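Local coordinates for protein NanS-p (Escherichia phage vB_EcoP_24B, PDB 6YP6) that is probably a carbohydrate esterase of a Shiga toxin-encoding phage, with a beta-sandwich fold that may bind carbohydrate, at residues A[66-80]-A[150-164]. Residues are numbered along the deposited sequence; the frame is centred on the assembly and turned at random.
Sequences LLQKGGQIRCRFKVS and NEWHTLAFRFAGNNS
Strands 71-79 and 152-159 run antiparallel as neighbours, axes 4.5 Å apart at 170°, with two backbone hydrogen bonds at each of the pairs Gly71-Phe159, Ile73-Phe157, Cys75-Leu155 and Phe77-His153. Beyond the strands, the turn at Gly161 to Ser164 meets the end of helix 64-69: Asn163 N bonds to Leu67 O and Asn162 N to Gln68 O. On the buried face, Leu66 CD2 sits over the centre of the Phe159 ring, 4.0 Å from its centroid, while Ile73 CD1 reaches Phe159 CE1 at 3.8 Å. The CB of His153 covers one face of the Phe77 ring, its imidazole bonding to Asp172 and Asp149; Trp94, Phe92 and Met90 of strand 88-95 in the facing sheet pack on Leu66, Ile73, Cys75 and Phe77. The other face is mostly polar and partly exposed. Here the Trp152 indole is sandwiched: Lys78 CB lies 3.7 Å from the centroid of its six-membered ring, and the Arg76 guanidinium stacks on the opposite face, planes 13° apart. Arg76 has CG anti to its backbone N (chi1 -180°) and runs extended to NE, which carries the guanidinium across to the indole. Asp34 accepts a hydrogen bond from Trp152 NE1 and forms a salt bridge with Lys78 NZ. The contact thus joins a largely hydrophobic sandwich interior to an outer face where the stack and an Asp210 salt bridge hold Arg76, and carboxylates probably offset the charges of Arg76 and Lys78.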
loop_
_atom_site.group_PDB
_atom_site.type_symbol
_atom_site.label_atom_id
_atom_site.label_comp_id
_atom_site.label_asym_id
_atom_site.label_seq_id
_atom_site.Cartn_x
_atom_site.Cartn_y
_atom_site.Cartn_z
ATOM N N LEU A 66 8.086 3.867 13.907
ATOM C CA LEU A 66 8.402 2.871 12.885
ATOM C C LEU A 66 9.847 3.018 12.422
ATOM O O LEU A 66 10.584 2.028 12.312
ATOM C CB LEU A 66 7.421 3.009 11.716
ATOM C CG LEU A 66 7.709 2.110 10.509
ATOM C CD1 LEU A 66 7.619 0.639 10.838
ATOM C CD2 LEU A 66 6.746 2.457 9.377
ATOM N N LEU A 67 10.281 4.255 12.171
ATOM C CA LEU A 67 11.655 4.473 11.735
ATOM C C LEU A 67 12.657 4.096 12.827
ATOM O O LEU A 67 13.708 3.520 12.530
ATOM C CB LEU A 67 11.855 5.934 11.340
ATOM C CG LEU A 67 11.190 6.341 10.027
ATOM C CD1 LEU A 67 11.242 7.852 9.844
ATOM C CD2 LEU A 67 11.866 5.670 8.851
ATOM N N GLN A 68 12.345 4.412 14.091
ATOM C CA GLN A 68 13.272 4.174 15.196
ATOM C C GLN A 68 13.372 2.692 15.521
ATOM O O GLN A 68 14.473 2.154 15.706
ATOM C CB GLN A 68 12.810 4.965 16.430
ATOM C CG GLN A 68 13.527 4.665 17.754
ATOM C CD GLN A 68 12.670 5.015 18.979
ATOM O OE1 GLN A 68 11.737 5.815 18.889
ATOM N NE2 GLN A 68 12.970 4.395 20.110
ATOM N N LYS A 69 12.225 2.027 15.640
ATOM C CA LYS A 69 12.180 0.664 16.137
ATOM C C LYS A 69 12.123 -0.377 15.036
ATOM O O LYS A 69 12.380 -1.559 15.305
ATOM C CB LYS A 69 10.946 0.489 17.027
ATOM C CG LYS A 69 10.929 1.371 18.256
ATOM C CD LYS A 69 9.655 1.169 19.080
ATOM C CE LYS A 69 9.585 2.116 20.267
ATOM N NZ LYS A 69 8.197 2.613 20.482
ATOM N N GLY A 70 11.790 0.028 13.812
ATOM C CA GLY A 70 11.496 -0.906 12.750
ATOM C C GLY A 70 10.082 -1.437 12.858
ATOM O O GLY A 70 9.362 -1.197 13.831
ATOM N N GLY A 71 9.678 -2.167 11.827
ATOM C CA GLY A 71 8.321 -2.686 11.735
ATOM C C GLY A 71 8.001 -2.974 10.279
ATOM O O GLY A 71 8.900 -3.174 9.472
ATOM N N GLN A 72 6.707 -2.983 9.964
ATOM C CA GLN A 72 6.292 -3.305 8.609
ATOM C C GLN A 72 5.002 -2.584 8.246
ATOM O O GLN A 72 4.162 -2.299 9.102
ATOM C CB GLN A 72 6.061 -4.812 8.424
ATOM C CG GLN A 72 7.261 -5.695 8.678
ATOM C CD GLN A 72 7.072 -7.069 8.084
ATOM O OE1 GLN A 72 5.948 -7.560 7.956
ATOM N NE2 GLN A 72 8.165 -7.679 7.677
ATOM N N ILE A 73 4.863 -2.299 6.951
ATOM C CA ILE A 73 3.602 -1.946 6.308
ATOM C C ILE A 73 3.206 -3.180 5.506
ATOM O O ILE A 73 4.025 -3.685 4.733
ATOM C CB ILE A 73 3.793 -0.753 5.357
ATOM C CG1 ILE A 73 4.407 0.460 6.069
ATOM C CG2 ILE A 73 2.475 -0.406 4.656
ATOM C CD1 ILE A 73 4.823 1.578 5.129
ATOM N N ARG A 74 1.983 -3.684 5.684
ATOM C CA ARG A 74 1.616 -4.949 5.049
ATOM C C ARG A 74 0.188 -4.933 4.523
ATOM O O ARG A 74 -0.689 -4.225 5.029
ATOM C CB ARG A 74 1.812 -6.159 5.973
ATOM C CG ARG A 74 1.074 -6.095 7.269
ATOM C CD ARG A 74 1.201 -7.422 7.991
ATOM N NE ARG A 74 0.595 -7.429 9.320
ATOM C CZ ARG A 74 -0.678 -7.730 9.575
ATOM N NH1 ARG A 74 -1.517 -8.012 8.595
ATOM N NH2 ARG A 74 -1.110 -7.728 10.825
ATOM N N CYS A 75 -0.039 -5.760 3.505
ATOM C CA CYS A 75 -1.362 -5.961 2.945
ATOM C C CYS A 75 -1.450 -7.354 2.339
ATOM O O CYS A 75 -0.527 -7.793 1.656
ATOM C CB CYS A 75 -1.629 -4.916 1.856
ATOM S SG CYS A 75 -3.213 -5.045 0.977
ATOM N N ARG A 76 -2.583 -8.012 2.549
ATOM C CA ARG A 76 -2.925 -9.252 1.860
ATOM C C ARG A 76 -4.125 -8.959 0.965
ATOM O O ARG A 76 -5.135 -8.410 1.432
ATOM C CB ARG A 76 -3.210 -10.370 2.865
ATOM C CG ARG A 76 -3.572 -11.694 2.197
ATOM C CD ARG A 76 -3.449 -12.880 3.141
ATOM N NE ARG A 76 -3.640 -14.160 2.448
ATOM C CZ ARG A 76 -4.790 -14.837 2.370
ATOM N NH1 ARG A 76 -5.900 -14.396 2.952
ATOM N NH2 ARG A 76 -4.824 -15.983 1.709
ATOM N N PHE A 77 -4.008 -9.315 -0.317
ATOM C CA PHE A 77 -4.960 -8.876 -1.331
ATOM C C PHE A 77 -5.037 -9.909 -2.444
ATOM O O PHE A 77 -4.144 -10.736 -2.620
ATOM C CB PHE A 77 -4.552 -7.497 -1.913
ATOM C CG PHE A 77 -3.308 -7.561 -2.746
ATOM C CD1 PHE A 77 -2.053 -7.535 -2.150
ATOM C CD2 PHE A 77 -3.385 -7.708 -4.120
ATOM C CE1 PHE A 77 -0.905 -7.653 -2.924
ATOM C CE2 PHE A 77 -2.240 -7.822 -4.887
ATOM C CZ PHE A 77 -0.998 -7.788 -4.290
ATOM N N LYS A 78 -6.108 -9.812 -3.222
ATOM C CA LYS A 78 -6.362 -10.690 -4.352
ATOM C C LYS A 78 -6.903 -9.822 -5.470
ATOM O O LYS A 78 -7.848 -9.059 -5.264
ATOM C CB LYS A 78 -7.368 -11.787 -3.967
ATOM C CG LYS A 78 -8.016 -12.508 -5.134
ATOM C CD LYS A 78 -8.701 -13.819 -4.649
ATOM C CE LYS A 78 -10.103 -14.000 -5.162
ATOM N NZ LYS A 78 -10.484 -15.399 -4.907
ATOM N N VAL A 79 -6.334 -9.938 -6.655
ATOM C CA VAL A 79 -6.766 -9.148 -7.803
ATOM C C VAL A 79 -7.755 -9.961 -8.620
ATOM O O VAL A 79 -7.518 -11.147 -8.871
ATOM C CB VAL A 79 -5.586 -8.713 -8.690
ATOM C CG1 VAL A 79 -6.068 -7.708 -9.717
ATOM C CG2 VAL A 79 -4.456 -8.151 -7.857
ATOM N N SER A 80 -8.824 -9.319 -9.089
ATOM C CA SER A 80 -9.855 -9.960 -9.891
ATOM C C SER A 80 -9.852 -9.373 -11.298
ATOM O O SER A 80 -9.598 -8.181 -11.484
ATOM C CB SER A 80 -11.224 -9.730 -9.239
ATOM O OG SER A 80 -12.240 -10.509 -9.839
ATOM N N ASN A 150 -5.321 -14.442 -10.318
ATOM C CA ASN A 150 -6.387 -14.018 -9.421
ATOM C C ASN A 150 -6.294 -14.740 -8.069
ATOM O O ASN A 150 -7.310 -14.980 -7.406
ATOM C CB ASN A 150 -7.748 -14.181 -10.099
ATOM C CG ASN A 150 -7.987 -13.169 -11.291
ATOM O OD1 ASN A 150 -7.160 -12.324 -11.624
ATOM N ND2 ASN A 150 -9.137 -13.288 -11.931
ATOM N N GLU A 151 -5.081 -15.065 -7.635
ATOM C CA GLU A 151 -4.843 -15.698 -6.349
ATOM C C GLU A 151 -4.569 -14.642 -5.281
ATOM O O GLU A 151 -4.285 -13.480 -5.572
ATOM C CB GLU A 151 -3.635 -16.637 -6.435
ATOM C CG GLU A 151 -3.782 -17.753 -7.433
ATOM C CD GLU A 151 -4.941 -18.651 -7.099
ATOM O OE1 GLU A 151 -4.983 -19.164 -5.967
ATOM O OE2 GLU A 151 -5.829 -18.810 -7.960
ATOM N N TRP A 152 -4.617 -15.073 -4.027
ATOM C CA TRP A 152 -4.185 -14.219 -2.935
ATOM C C TRP A 152 -2.673 -14.026 -2.958
ATOM O O TRP A 152 -1.907 -14.949 -3.263
ATOM C CB TRP A 152 -4.607 -14.825 -1.590
ATOM C CG TRP A 152 -6.060 -14.698 -1.316
ATOM C CD1 TRP A 152 -7.026 -15.639 -1.498
ATOM C CD2 TRP A 152 -6.721 -13.533 -0.821
ATOM N NE1 TRP A 152 -8.256 -15.127 -1.140
ATOM C CE2 TRP A 152 -8.091 -13.831 -0.729
ATOM C CE3 TRP A 152 -6.286 -12.257 -0.459
ATOM C CZ2 TRP A 152 -9.025 -12.900 -0.285
ATOM C CZ3 TRP A 152 -7.217 -11.346 -0.028
ATOM C CH2 TRP A 152 -8.571 -11.668 0.063
ATOM N N HIS A 153 -2.256 -12.817 -2.574
ATOM C CA HIS A 153 -0.858 -12.441 -2.443
ATOM C C HIS A 153 -0.673 -11.629 -1.173
ATOM O O HIS A 153 -1.623 -11.028 -0.659
ATOM C CB HIS A 153 -0.386 -11.629 -3.653
ATOM C CG HIS A 153 -0.445 -12.415 -4.914
ATOM N ND1 HIS A 153 0.521 -13.329 -5.261
ATOM C CD2 HIS A 153 -1.405 -12.504 -5.860
ATOM C CE1 HIS A 153 0.166 -13.931 -6.383
ATOM N NE2 HIS A 153 -0.990 -13.432 -6.777
ATOM N N THR A 154 0.565 -11.591 -0.699
ATOM C CA THR A 154 0.934 -10.727 0.404
ATOM C C THR A 154 2.060 -9.801 -0.020
ATOM O O THR A 154 2.933 -10.164 -0.820
ATOM C CB THR A 154 1.346 -11.523 1.654
ATOM O OG1 THR A 154 2.501 -12.320 1.369
ATOM C CG2 THR A 154 0.214 -12.411 2.117
ATOM N N LEU A 155 2.034 -8.594 0.535
ATOM C CA LEU A 155 3.060 -7.604 0.270
ATOM C C LEU A 155 3.386 -6.923 1.584
ATOM O O LEU A 155 2.473 -6.514 2.303
ATOM C CB LEU A 155 2.549 -6.575 -0.746
ATOM C CG LEU A 155 3.500 -5.430 -1.086
ATOM C CD1 LEU A 155 4.785 -5.943 -1.695
ATOM C CD2 LEU A 155 2.816 -4.447 -2.044
ATOM N N ALA A 156 4.658 -6.786 1.906
ATOM C CA ALA A 156 5.066 -6.040 3.082
ATOM C C ALA A 156 6.292 -5.218 2.734
ATOM O O ALA A 156 7.035 -5.534 1.796
ATOM C CB ALA A 156 5.337 -6.947 4.280
ATOM N N PHE A 157 6.491 -4.162 3.520
ATOM C CA PHE A 157 7.662 -3.294 3.440
ATOM C C PHE A 157 8.233 -3.252 4.845
ATOM O O PHE A 157 7.595 -2.720 5.755
ATOM C CB PHE A 157 7.262 -1.914 2.938
ATOM C CG PHE A 157 6.673 -1.967 1.568
ATOM C CD1 PHE A 157 7.495 -1.970 0.455
ATOM C CD2 PHE A 157 5.313 -2.096 1.386
ATOM C CE1 PHE A 157 6.969 -2.062 -0.819
ATOM C CE2 PHE A 157 4.779 -2.173 0.113
ATOM C CZ PHE A 157 5.615 -2.164 -0.992
ATOM N N ARG A 158 9.400 -3.859 5.027
ATOM C CA ARG A 158 10.014 -4.035 6.334
ATOM C C ARG A 158 11.053 -2.949 6.582
ATOM O O ARG A 158 11.982 -2.769 5.784
ATOM C CB ARG A 158 10.656 -5.421 6.465
ATOM C CG ARG A 158 11.127 -5.733 7.877
ATOM C CD ARG A 158 11.624 -7.177 8.048
ATOM N NE ARG A 158 12.820 -7.409 7.245
ATOM C CZ ARG A 158 12.921 -8.248 6.216
ATOM N NH1 ARG A 158 11.906 -9.030 5.848
ATOM N NH2 ARG A 158 14.062 -8.299 5.549
ATOM N N PHE A 159 10.892 -2.242 7.701
ATOM C CA PHE A 159 11.800 -1.214 8.191
ATOM C C PHE A 159 12.681 -1.828 9.276
ATOM O O PHE A 159 12.202 -2.566 10.135
ATOM C CB PHE A 159 10.997 -0.039 8.767
ATOM C CG PHE A 159 10.270 0.791 7.725
ATOM C CD1 PHE A 159 9.154 0.294 7.055
ATOM C CD2 PHE A 159 10.707 2.062 7.415
ATOM C CE1 PHE A 159 8.507 1.040 6.097
ATOM C CE2 PHE A 159 10.045 2.827 6.466
ATOM C CZ PHE A 159 8.952 2.314 5.808
ATOM N N ALA A 160 13.978 -1.521 9.231
ATOM C CA ALA A 160 14.945 -2.180 10.102
ATOM C C ALA A 160 15.129 -1.493 11.442
ATOM O O ALA A 160 15.629 -2.118 12.385
ATOM C CB ALA A 160 16.314 -2.248 9.416
ATOM N N GLY A 161 14.760 -0.235 11.556
ATOM C CA GLY A 161 14.983 0.506 12.777
ATOM C C GLY A 161 16.272 1.299 12.707
ATOM O O GLY A 161 16.948 1.383 11.676
ATOM N N ASN A 162 16.581 1.917 13.838
ATOM C CA ASN A 162 17.742 2.788 13.949
ATOM C C ASN A 162 17.690 3.925 12.942
ATOM O O ASN A 162 18.723 4.464 12.547
ATOM C CB ASN A 162 19.045 2.002 13.824
ATOM C CG ASN A 162 19.328 1.163 15.057
ATOM O OD1 ASN A 162 19.435 -0.056 14.980
ATOM N ND2 ASN A 162 19.436 1.821 16.204
ATOM N N ASN A 163 16.477 4.304 12.536
ATOM C CA ASN A 163 16.209 5.381 11.583
ATOM C C ASN A 163 16.723 5.074 10.186
ATOM O O ASN A 163 16.756 5.974 9.335
ATOM C CB ASN A 163 16.699 6.747 12.059
ATOM C CG ASN A 163 15.828 7.317 13.155
ATOM O OD1 ASN A 163 14.670 6.917 13.333
ATOM N ND2 ASN A 163 16.375 8.268 13.894
ATOM N N SER A 164 17.052 3.822 9.897
ATOM C CA SER A 164 17.448 3.461 8.548
ATOM C C SER A 164 16.276 3.649 7.585
ATOM O O SER A 164 15.150 3.227 7.859
ATOM C CB SER A 164 17.907 2.006 8.503
ATOM O OG SER A 164 18.155 1.607 7.162
HETATM O O HOH W 1 13.830 2.040 10.090
HETATM O O HOH W 2 9.417 -9.855 7.197
HETATM O O HOH W 3 -8.479 -16.786 -6.089
HETATM O O HOH W 4 -4.162 -11.642 -7.602
#